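Long-range contacts in 3-deoxy-manno-octulosonate cytidylyltransferase (Escherichia coli, PDB 1H7E), which activates the eight-carbon sugar KDO by coupling it to CMP from CTP with release of diphosphate, probably for lipopolysaccharide biosynthesis: residues V48-P53 with A66-N71; A3-P8 with A44-A49. One frame throughout, in Å; residues are numbered along the deposited sequence.

Interaction 1 of 2, residues V48-P53 with A66-N71; sequences VATDDP and AIMTRN
Met68 reaches over Thr50 and the turn that follows it. Its CB leaves the strand on the face shared with Thr50; CG stands anti to the carbonyl carbon (chi1 -76°), and bends at chi2 and chi3 carry SD and CE past Thr50 to the turn of Asp51 and Asp52. SD comes to rest 4.1 Å from Thr50 CG2, and CE ends 3.9 Å from Asp51 O, near Pro53 CD. A flexible, unbranched thioether suits this curved path at an exposed margin.

Strands 45-50 and 65-68 run parallel here, joined through helix 53-61 in a beta-alpha-beta unit, and Val55 and Val59 of that helix pack on the face bearing Thr50, Val48 and Ala66. Thr50 N donates to Ile67 O at 3.1 Å, while Thr50 O takes two bonds from Thr69: a short but bent one from N at 2.8 Å and a weak one from OG1 at 3.0 Å. Threonine serves at both places because its hydroxyl can bond to nearby backbone. Thr50 OG1, bonded to Ala9 O as well, accepts from Asp52 N in an ST turn, just where Asp52 caps the start of the helix. On the other face, Ile67 CG2 lies 3.5 Å from Val48 O.

Interaction 2 of 2, residues A3-P8 with A44-A49; sequences AVIVIP and AEVWVA
Parallel strand pairing deep in the main sheet joins Ala3-Pro8 to Ala44-Ala49, with Ile5 facing Val46, Val6 facing Trp47 and Ile7 facing Val48. Ile5 uses both of its backbone polar atoms on this edge: its N donates to Glu45 O at 3.1 Å and its O accepts from Trp47 N at 2.9 Å. Ile7 repeats the pattern, with a short 2.7 Å bond from its N to Trp47 O. Its own O accepts from Ala49 N, which sits 42° above the carbonyl plane.

Strand 3-8 pairs along its other edge with strand 91-94, so the pair belongs to the parallel part of a mixed sheet layered by helices, the alpha/beta arrangement of the GT-A clan. One face carries Ile5, Ile7, Val46 and Val48, branched side chains that favour extended backbone; Ile7, Val46 and Val48 pack against helix 29-38, while Ile5 turns to Ile93 of the next strand and to Val43. There Ile7 CD1 meets Val46 CG1 at 4.0 Å, the two side chains crossing obliquely; Val46 CG1 stands anti to its backbone N (chi1 178°). On the opposite face Val6 CG1 lies 3.9 Å from Ala49 CB, where a small residue fits beneath Val83 of helix 76-86.

Trp47 lies on that second face. Its NE1 donates at 2.7 Å to Glu45 OE1, which sits in the ring plane, while the bond meets the anti side of the carboxylate. The two are two residues apart in the chain, with side chains on the same face, and this bond helps set how the indole is turned. Glu45 OE2 also forms a salt bridge with Lys2, giving the carboxylate a partner on each oxygen.

Interactions 1 and 2 use opposite edges of strand 45-50 and have Val48 and Ala49 in common, their centres lying about 12 Å apart. Together they set three successive strands of the sheet in the order 65-68, 45-50, 3-8, with 65-68 outermost within the chain. The peptide between Val48 and Ala49 shows the division: its C=O turns to strand 65-68 and its N-H to strand 3-8. The indole of Trp47 joins the two directly, since its CE3 packs 4.0 Å from Ile67 CB and its CZ3 lies 3.7 Å from Ala66 O. Interaction 2 is the more central and more buried; interaction 1 continues past the strand ends into the turn leading to helix 53-61.

Interaction 1 of 2, residues V48-P53 with A66-N71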
loop_
_atom_site.group_PDB
_atom_site.type_symbol
_atom_site.label_atom_id
_atom_site.label_comp_id
_atom_site.label_asym_id
_atom_site.label_seq_id
_atom_site.Cartn_x
_atom_site.Cartn_y
_atom_site.Cartn_z
ATOM N N VAL A 48 16.830 -21.062 18.790
ATOM C CA VAL A 48 15.469 -20.942 19.305
ATOM C C VAL A 48 15.561 -19.840 20.364
ATOM O O VAL A 48 16.402 -19.911 21.272
ATOM C CB VAL A 48 14.964 -22.242 19.969
ATOM C CG1 VAL A 48 13.619 -22.010 20.625
ATOM C CG2 VAL A 48 14.857 -23.358 18.948
ATOM N N ALA A 49 14.761 -18.789 20.197
ATOM C CA ALA A 49 14.753 -17.656 21.115
ATOM C C ALA A 49 13.531 -17.827 22.002
ATOM O O ALA A 49 12.399 -17.875 21.513
ATOM C CB ALA A 49 14.683 -16.343 20.338
ATOM N N THR A 50 13.752 -17.958 23.305
ATOM C CA THR A 50 12.643 -18.168 24.211
ATOM C C THR A 50 12.766 -17.365 25.482
ATOM O O THR A 50 13.824 -16.809 25.779
ATOM C CB THR A 50 12.501 -19.662 24.560
ATOM O OG1 THR A 50 11.310 -19.867 25.323
ATOM C CG2 THR A 50 13.679 -20.145 25.363
ATOM N N ASP A 51 11.649 -17.265 26.196
ATOM C CA ASP A 51 11.589 -16.547 27.467
ATOM C C ASP A 51 11.195 -17.503 28.604
ATOM O O ASP A 51 11.040 -17.078 29.754
ATOM C CB ASP A 51 10.609 -15.353 27.391
ATOM C CG ASP A 51 9.170 -15.761 27.032
ATOM O OD1 ASP A 51 8.915 -16.939 26.706
ATOM O OD2 ASP A 51 8.281 -14.876 27.071
ATOM N N ASP A 52 11.105 -18.796 28.280
ATOM C CA ASP A 52 10.708 -19.821 29.239
ATOM C C ASP A 52 11.726 -20.965 29.358
ATOM O O ASP A 52 12.085 -21.581 28.354
ATOM C CB ASP A 52 9.331 -20.369 28.836
ATOM C CG ASP A 52 8.701 -21.219 29.918
ATOM O OD1 ASP A 52 8.993 -22.425 29.946
ATOM O OD2 ASP A 52 7.922 -20.680 30.738
ATOM N N PRO A 53 12.168 -21.286 30.597
ATOM C CA PRO A 53 13.145 -22.357 30.866
ATOM C C PRO A 53 12.687 -23.758 30.462
ATOM O O PRO A 53 13.515 -24.629 30.186
ATOM C CB PRO A 53 13.382 -22.246 32.378
ATOM C CG PRO A 53 12.094 -21.672 32.887
ATOM C CD PRO A 53 11.775 -20.620 31.853
ATOM N N ALA A 66 19.497 -22.830 22.142
ATOM C CA ALA A 66 18.467 -21.950 22.681
ATOM C C ALA A 66 19.151 -20.733 23.307
ATOM O O ALA A 66 20.310 -20.807 23.728
ATOM C CB ALA A 66 17.623 -22.685 23.733
ATOM N N ILE A 67 18.464 -19.596 23.293
ATOM C CA ILE A 67 18.987 -18.375 23.888
ATOM C C ILE A 67 17.817 -17.747 24.624
ATOM O O ILE A 67 16.715 -17.641 24.080
ATOM C CB ILE A 67 19.588 -17.414 22.830
ATOM C CG1 ILE A 67 20.018 -16.101 23.490
ATOM C CG2 ILE A 67 18.599 -17.177 21.692
ATOM C CD1 ILE A 67 20.895 -15.257 22.632
ATOM N N MET A 68 18.021 -17.477 25.911
ATOM C CA MET A 68 16.995 -16.872 26.735
ATOM C C MET A 68 16.933 -15.387 26.424
ATOM O O MET A 68 17.961 -14.720 26.253
ATOM C CB MET A 68 17.292 -17.090 28.214
ATOM C CG MET A 68 17.001 -18.494 28.710
ATOM S SD MET A 68 15.240 -18.835 28.891
ATOM C CE MET A 68 14.812 -17.847 30.344
ATOM N N THR A 69 15.711 -14.883 26.336
ATOM C CA THR A 69 15.480 -13.481 26.022
ATOM C C THR A 69 14.523 -12.933 27.068
ATOM O O THR A 69 14.006 -13.688 27.879
ATOM C CB THR A 69 14.868 -13.330 24.591
ATOM O OG1 THR A 69 13.668 -14.109 24.492
ATOM C CG2 THR A 69 15.849 -13.814 23.523
ATOM N N ARG A 70 14.323 -11.622 27.087
ATOM C CA ARG A 70 13.405 -11.024 28.051
ATOM C C ARG A 70 11.952 -11.410 27.765
ATOM O O ARG A 70 11.585 -11.693 26.620
ATOM C CB ARG A 70 13.552 -9.504 28.058
ATOM C CG ARG A 70 14.904 -9.051 28.568
ATOM C CD ARG A 70 14.912 -7.571 28.862
ATOM N NE ARG A 70 14.681 -6.786 27.656
ATOM C CZ ARG A 70 15.636 -6.428 26.800
ATOM N NH1 ARG A 70 16.901 -6.783 27.014
ATOM N NH2 ARG A 70 15.329 -5.704 25.731
ATOM N N ASN A 71 11.142 -11.482 28.820
ATOM C CA ASN A 71 9.724 -11.819 28.679
ATOM C C ASN A 71 8.871 -10.559 28.500
ATOM O O ASN A 71 7.703 -10.648 28.105
ATOM C CB ASN A 71 9.229 -12.650 29.877
ATOM C CG ASN A 71 9.620 -12.042 31.224
ATOM O OD1 ASN A 71 10.426 -12.614 31.961
ATOM N ND2 ASN A 71 9.042 -10.887 31.553
#

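Interaction 2 of 2, residues A3-P8 with A44-A49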
loop_
_atom_site.group_PDB
_atom_site.type_symbol
_atom_site.label_atom_id
_atom_site.label_comp_id
_atom_site.label_asym_id
_atom_site.label_seq_id
_atom_site.Cartn_x
_atom_site.Cartn_y
_atom_site.Cartn_z
ATOM N N ALA A 3 24.283 -16.063 7.400
ATOM C CA ALA A 3 22.866 -15.999 7.693
ATOM C C ALA A 3 22.554 -16.952 8.814
ATOM O O ALA A 3 23.128 -18.038 8.881
ATOM C CB ALA A 3 22.067 -16.398 6.458
ATOM N N VAL A 4 21.659 -16.546 9.707
ATOM C CA VAL A 4 21.226 -17.426 10.786
ATOM C C VAL A 4 19.698 -17.447 10.851
ATOM O O VAL A 4 19.024 -16.504 10.426
ATOM C CB VAL A 4 21.795 -17.029 12.185
ATOM C CG1 VAL A 4 23.334 -16.907 12.123
ATOM C CG2 VAL A 4 21.159 -15.763 12.689
ATOM N N ILE A 5 19.150 -18.553 11.310
ATOM C CA ILE A 5 17.708 -18.670 11.454
ATOM C C ILE A 5 17.387 -18.600 12.930
ATOM O O ILE A 5 18.022 -19.276 13.736
ATOM C CB ILE A 5 17.168 -19.997 10.893
ATOM C CG1 ILE A 5 17.230 -19.976 9.371
ATOM C CG2 ILE A 5 15.755 -20.262 11.411
ATOM C CD1 ILE A 5 16.891 -21.302 8.740
ATOM N N VAL A 6 16.437 -17.737 13.290
ATOM C CA VAL A 6 16.012 -17.594 14.676
ATOM C C VAL A 6 14.546 -18.000 14.746
ATOM O O VAL A 6 13.719 -17.530 13.955
ATOM C CB VAL A 6 16.182 -16.141 15.203
ATOM C CG1 VAL A 6 15.659 -16.038 16.624
ATOM C CG2 VAL A 6 17.636 -15.734 15.159
ATOM N N ILE A 7 14.228 -18.902 15.663
ATOM C CA ILE A 7 12.872 -19.386 15.836
ATOM C C ILE A 7 12.339 -18.941 17.195
ATOM O O ILE A 7 12.781 -19.439 18.228
ATOM C CB ILE A 7 12.820 -20.934 15.794
ATOM C CG1 ILE A 7 13.403 -21.463 14.483
ATOM C CG2 ILE A 7 11.374 -21.431 15.977
ATOM C CD1 ILE A 7 13.752 -22.939 14.551
ATOM N N PRO A 8 11.444 -17.934 17.220
ATOM C CA PRO A 8 10.857 -17.439 18.476
ATOM C C PRO A 8 9.929 -18.538 18.982
ATOM O O PRO A 8 9.079 -19.026 18.233
ATOM C CB PRO A 8 10.021 -16.236 18.020
ATOM C CG PRO A 8 10.685 -15.792 16.780
ATOM C CD PRO A 8 11.015 -17.094 16.089
ATOM N N ALA A 44 24.170 -20.767 8.478
ATOM C CA ALA A 44 25.260 -21.142 9.384
ATOM C C ALA A 44 24.829 -21.741 10.715
ATOM O O ALA A 44 25.416 -22.713 11.178
ATOM C CB ALA A 44 26.155 -19.946 9.625
ATOM N N GLU A 45 23.824 -21.147 11.348
ATOM C CA GLU A 45 23.348 -21.641 12.641
ATOM C C GLU A 45 21.850 -21.473 12.754
ATOM O O GLU A 45 21.264 -20.602 12.117
ATOM C CB GLU A 45 23.971 -20.838 13.797
ATOM C CG GLU A 45 25.495 -20.773 13.856
ATOM C CD GLU A 45 25.998 -19.623 14.725
ATOM O OE1 GLU A 45 25.336 -19.290 15.731
ATOM O OE2 GLU A 45 27.060 -19.044 14.398
ATOM N N VAL A 46 21.249 -22.260 13.630
ATOM C CA VAL A 46 19.829 -22.197 13.882
ATOM C C VAL A 46 19.652 -22.073 15.388
ATOM O O VAL A 46 20.196 -22.869 16.159
ATOM C CB VAL A 46 19.083 -23.446 13.350
ATOM C CG1 VAL A 46 17.596 -23.345 13.677
ATOM C CG2 VAL A 46 19.269 -23.564 11.841
ATOM N N TRP A 47 18.908 -21.049 15.797
ATOM C CA TRP A 47 18.644 -20.767 17.210
ATOM C C TRP A 47 17.173 -20.661 17.571
ATOM O O TRP A 47 16.384 -20.139 16.796
ATOM C CB TRP A 47 19.247 -19.415 17.573
ATOM C CG TRP A 47 20.719 -19.380 17.559
ATOM C CD1 TRP A 47 21.539 -19.186 16.475
ATOM C CD2 TRP A 47 21.572 -19.490 18.698
ATOM N NE1 TRP A 47 22.853 -19.158 16.882
ATOM C CE2 TRP A 47 22.900 -19.343 18.241
ATOM C CE3 TRP A 47 21.336 -19.689 20.068
ATOM C CZ2 TRP A 47 23.998 -19.393 19.109
ATOM C CZ3 TRP A 47 22.421 -19.737 20.926
ATOM C CH2 TRP A 47 23.735 -19.588 20.441
ATOM N N VAL A 48 16.830 -21.062 18.790
ATOM C CA VAL A 48 15.469 -20.942 19.305
ATOM C C VAL A 48 15.561 -19.840 20.364
ATOM O O VAL A 48 16.402 -19.911 21.272
ATOM C CB VAL A 48 14.964 -22.242 19.969
ATOM C CG1 VAL A 48 13.619 -22.010 20.625
ATOM C CG2 VAL A 48 14.857 -23.358 18.948
ATOM N N ALA A 49 14.761 -18.789 20.197
ATOM C CA ALA A 49 14.753 -17.656 21.115
ATOM C C ALA A 49 13.531 -17.827 22.002
ATOM O O ALA A 49 12.399 -17.875 21.513
ATOM C CB ALA A 49 14.683 -16.343 20.338
#